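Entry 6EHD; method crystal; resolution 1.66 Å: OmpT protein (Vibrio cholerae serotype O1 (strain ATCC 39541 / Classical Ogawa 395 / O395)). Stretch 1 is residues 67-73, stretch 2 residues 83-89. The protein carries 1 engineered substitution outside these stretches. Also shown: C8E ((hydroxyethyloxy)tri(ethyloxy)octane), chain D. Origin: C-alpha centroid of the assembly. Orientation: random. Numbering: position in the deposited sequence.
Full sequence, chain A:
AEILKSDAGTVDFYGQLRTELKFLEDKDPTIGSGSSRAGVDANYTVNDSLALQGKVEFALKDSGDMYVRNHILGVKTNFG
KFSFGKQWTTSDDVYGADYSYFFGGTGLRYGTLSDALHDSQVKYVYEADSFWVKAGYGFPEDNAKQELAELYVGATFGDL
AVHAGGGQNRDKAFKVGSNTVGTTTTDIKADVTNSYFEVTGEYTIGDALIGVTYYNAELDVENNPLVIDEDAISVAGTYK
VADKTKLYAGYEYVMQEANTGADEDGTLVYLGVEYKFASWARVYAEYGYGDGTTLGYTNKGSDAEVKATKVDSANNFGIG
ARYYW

Stretch 1, residues 67-73: YVRNHIL
Stretch 2, residues 83-89: SFGKQWT

How are the two backbones paired? Residues 70-73 and 83-84 are extended and run antiparallel, with H71 opposite K86 (CA-CA 5.1 Å), I72 opposite G85 (CA-CA 5.0 Å) and L73 opposite F84 (CA-CA 5.3 Å). H71 and K86 form one hydrogen-bonded pair: H71 N donates to K86 O at 2.9 Å, and K86 N returns to H71 O at 3.0 Å with a more bent angle of 138°. L73 and F84 form the other, nearly straight in both directions, L73 N to F84 O at 3.0 Å and F84 N to L73 O at 2.9 Å. All four carbonyls also accept CA-H contacts, the shortest from N70 CA to K86 O at 3.2 Å.

Why does glycine suit position 85? Its phi/psi of 121/-149 would jam a CB against the preceding carbonyl, and an ideal CB on G85 would also lie 2.2 Å from H71 O. Without it, G85 CA approaches H71 O to 3.4 Å as a CA-H contact.

What does K86 reach for? Its side chain is fully extended, all four chi angles t, and it lies on the same sheet face as H71, L73 and F84. It runs back along stretch 1 beyond the paired strands, so that K86 NZ donates to V68 O at 2.8 Å. On the way K86 CD lies 3.8 Å from R69 O, where stretch 1 turns its own corner, and 4.4 Å from V68 CG1.

How are the polar groups around W88 satisfied? N70 (chi1 -90°) turns its amide so that N70 ND2 donates to R69 O at 2.8 Å and lies over a face of the W88 ring, 3.5 Å from W88 CE2. Water 2 donates to N70 OD1 at 2.7 Å and accepts from W88 N at 2.9 Å; water 1 accepts from R69 NH1 at 3.1 Å and W88 NE1 at 2.9 Å. W88 (chi1 -52°, chi2 124°) also brings CZ2 over one face of the buried R69 guanidinium, 3.6 Å from R69 NH1; the guanidinium has further hydrogen bonds elsewhere in the structure.

What fills the remaining space? I72 (m, t) places CG1 3.8 Å from Q87 CG and CG2 4.0 Å from S83 CB. Q87, buried, with chi1 m and chi2 t, keeps its amide nitrogen occupied within its own stretch: Q87 NE2 donates to S83 O at 3.2 Å and weakly to G85 O at 3.3 Å. The detergent C8E covers one face of the F84 ring. Altogether the stretches bury 592 Å², both sides summed.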

# COMPACT_ATOMS: atom_id res chain seq x y z
N TYR A 67 -19.83 0.36 2.95
CA TYR A 67 -19.23 -0.91 3.31
C TYR A 67 -18.06 -0.62 4.28
O TYR A 67 -17.53 0.48 4.31
CB TYR A 67 -18.77 -1.73 2.09
CG TYR A 67 -17.42 -1.29 1.47
CD1 TYR A 67 -17.38 -0.31 0.47
CD2 TYR A 67 -16.20 -1.86 1.89
CE1 TYR A 67 -16.16 0.10 -0.08
CE2 TYR A 67 -14.97 -1.46 1.36
CZ TYR A 67 -14.95 -0.48 0.36
OH TYR A 67 -13.76 -0.03 -0.22
N VAL A 68 -17.67 -1.64 5.04
CA VAL A 68 -16.64 -1.51 6.10
C VAL A 68 -15.24 -1.64 5.52
O VAL A 68 -14.92 -2.67 4.86
CB VAL A 68 -16.83 -2.62 7.16
CG1 VAL A 68 -15.74 -2.49 8.23
CG2 VAL A 68 -18.21 -2.45 7.80
N ARG A 69 -14.39 -0.63 5.72
CA ARG A 69 -12.99 -0.71 5.19
C ARG A 69 -12.05 -1.37 6.21
O ARG A 69 -11.20 -2.20 5.84
CB ARG A 69 -12.41 0.71 4.83
CG ARG A 69 -12.86 1.17 3.43
CD ARG A 69 -12.55 2.68 3.25
NE ARG A 69 -11.14 3.07 3.34
CZ ARG A 69 -10.25 3.03 2.36
NH1 ARG A 69 -9.03 3.47 2.58
NH2 ARG A 69 -10.54 2.56 1.18
N ASN A 70 -12.16 -0.91 7.47
CA ASN A 70 -11.38 -1.46 8.62
C ASN A 70 -12.33 -1.58 9.81
O ASN A 70 -13.22 -0.72 9.96
CB ASN A 70 -10.28 -0.50 9.05
CG ASN A 70 -8.90 -0.74 8.30
OD1 ASN A 70 -7.91 -0.26 8.78
ND2 ASN A 70 -8.85 -1.49 7.21
N HIS A 71 -12.04 -2.54 10.71
CA HIS A 71 -12.81 -2.70 11.98
C HIS A 71 -11.85 -3.38 12.99
O HIS A 71 -11.41 -4.51 12.78
CB HIS A 71 -14.05 -3.57 11.68
CG HIS A 71 -15.00 -3.71 12.84
ND1 HIS A 71 -16.14 -4.50 12.78
CD2 HIS A 71 -14.97 -3.21 14.10
CE1 HIS A 71 -16.77 -4.47 13.94
NE2 HIS A 71 -16.10 -3.67 14.75
N ILE A 72 -11.49 -2.62 14.01
CA ILE A 72 -10.33 -2.94 14.85
C ILE A 72 -10.70 -2.85 16.34
O ILE A 72 -11.31 -1.87 16.79
CB ILE A 72 -9.17 -1.93 14.55
CG1 ILE A 72 -8.80 -1.96 13.08
CG2 ILE A 72 -7.91 -2.29 15.30
CD1 ILE A 72 -7.76 -0.90 12.62
N LEU A 73 -10.22 -3.85 17.11
CA LEU A 73 -10.07 -3.77 18.55
C LEU A 73 -8.59 -3.84 18.94
O LEU A 73 -7.92 -4.78 18.58
CB LEU A 73 -10.84 -5.00 19.14
CG LEU A 73 -11.47 -4.81 20.50
CD1 LEU A 73 -12.44 -5.98 20.80
CD2 LEU A 73 -10.37 -4.69 21.53
N SER A 83 -3.47 -5.65 17.80
CA SER A 83 -4.71 -5.17 17.10
C SER A 83 -5.36 -6.29 16.35
O SER A 83 -4.71 -7.05 15.56
CB SER A 83 -4.35 -3.95 16.13
OG SER A 83 -3.89 -2.83 16.89
N PHE A 84 -6.68 -6.44 16.56
CA PHE A 84 -7.47 -7.56 15.97
C PHE A 84 -8.59 -7.07 15.07
O PHE A 84 -9.33 -6.13 15.46
CB PHE A 84 -8.16 -8.42 17.17
CG PHE A 84 -7.19 -8.93 18.23
CD1 PHE A 84 -6.76 -8.11 19.26
CD2 PHE A 84 -6.74 -10.22 18.21
CE1 PHE A 84 -5.84 -8.56 20.18
CE2 PHE A 84 -5.81 -10.69 19.15
CZ PHE A 84 -5.34 -9.86 20.11
N GLY A 85 -8.83 -7.82 13.99
CA GLY A 85 -9.99 -7.62 13.07
C GLY A 85 -9.60 -7.34 11.60
O GLY A 85 -8.56 -7.82 11.14
N LYS A 86 -10.41 -6.57 10.89
CA LYS A 86 -10.27 -6.34 9.41
C LYS A 86 -9.34 -5.12 9.26
O LYS A 86 -9.69 -4.00 9.70
CB LYS A 86 -11.63 -6.04 8.79
CG LYS A 86 -11.55 -5.80 7.30
CD LYS A 86 -12.91 -5.53 6.64
CE LYS A 86 -12.73 -5.67 5.12
NZ LYS A 86 -13.95 -5.29 4.36
N GLN A 87 -8.12 -5.35 8.69
CA GLN A 87 -7.04 -4.36 8.74
C GLN A 87 -6.24 -4.35 7.43
O GLN A 87 -6.15 -5.37 6.73
CB GLN A 87 -6.07 -4.75 9.91
CG GLN A 87 -6.71 -4.61 11.29
CD GLN A 87 -5.88 -5.09 12.42
OE1 GLN A 87 -5.16 -4.28 13.07
NE2 GLN A 87 -6.00 -6.44 12.75
N TRP A 88 -5.56 -3.24 7.17
CA TRP A 88 -4.51 -3.25 6.09
C TRP A 88 -3.35 -4.18 6.51
O TRP A 88 -3.12 -4.32 7.75
CB TRP A 88 -4.01 -1.85 5.77
CG TRP A 88 -5.08 -0.84 5.48
CD1 TRP A 88 -5.25 0.35 6.14
CD2 TRP A 88 -6.22 -1.00 4.65
NE1 TRP A 88 -6.37 0.97 5.69
CE2 TRP A 88 -6.99 0.16 4.77
CE3 TRP A 88 -6.69 -2.03 3.79
CZ2 TRP A 88 -8.20 0.34 4.09
CZ3 TRP A 88 -7.88 -1.84 3.09
CH2 TRP A 88 -8.62 -0.67 3.24
N THR A 89 -2.60 -4.73 5.56
CA THR A 89 -1.37 -5.50 5.92
C THR A 89 -0.27 -4.63 6.56
O THR A 89 -0.18 -3.40 6.32
CB THR A 89 -0.79 -6.31 4.75
OG1 THR A 89 -0.29 -5.42 3.73
CG2 THR A 89 -1.79 -7.28 4.15
C1 C8E D . -9.85 -9.45 22.01
C2 C8E D . -10.89 -9.64 20.91
C3 C8E D . -10.89 -11.00 20.21
C4 C8E D . -10.91 -10.96 18.67
C5 C8E D . -12.30 -10.87 18.03
C6 C8E D . -12.35 -10.04 16.73
C7 C8E D . -12.45 -8.51 16.93
C8 C8E D . -13.54 -7.81 16.15
O9 C8E D . -13.00 -6.91 15.16
O HOH W 1 -7.70 3.54 5.36
O HOH W 2 -5.40 -1.23 9.32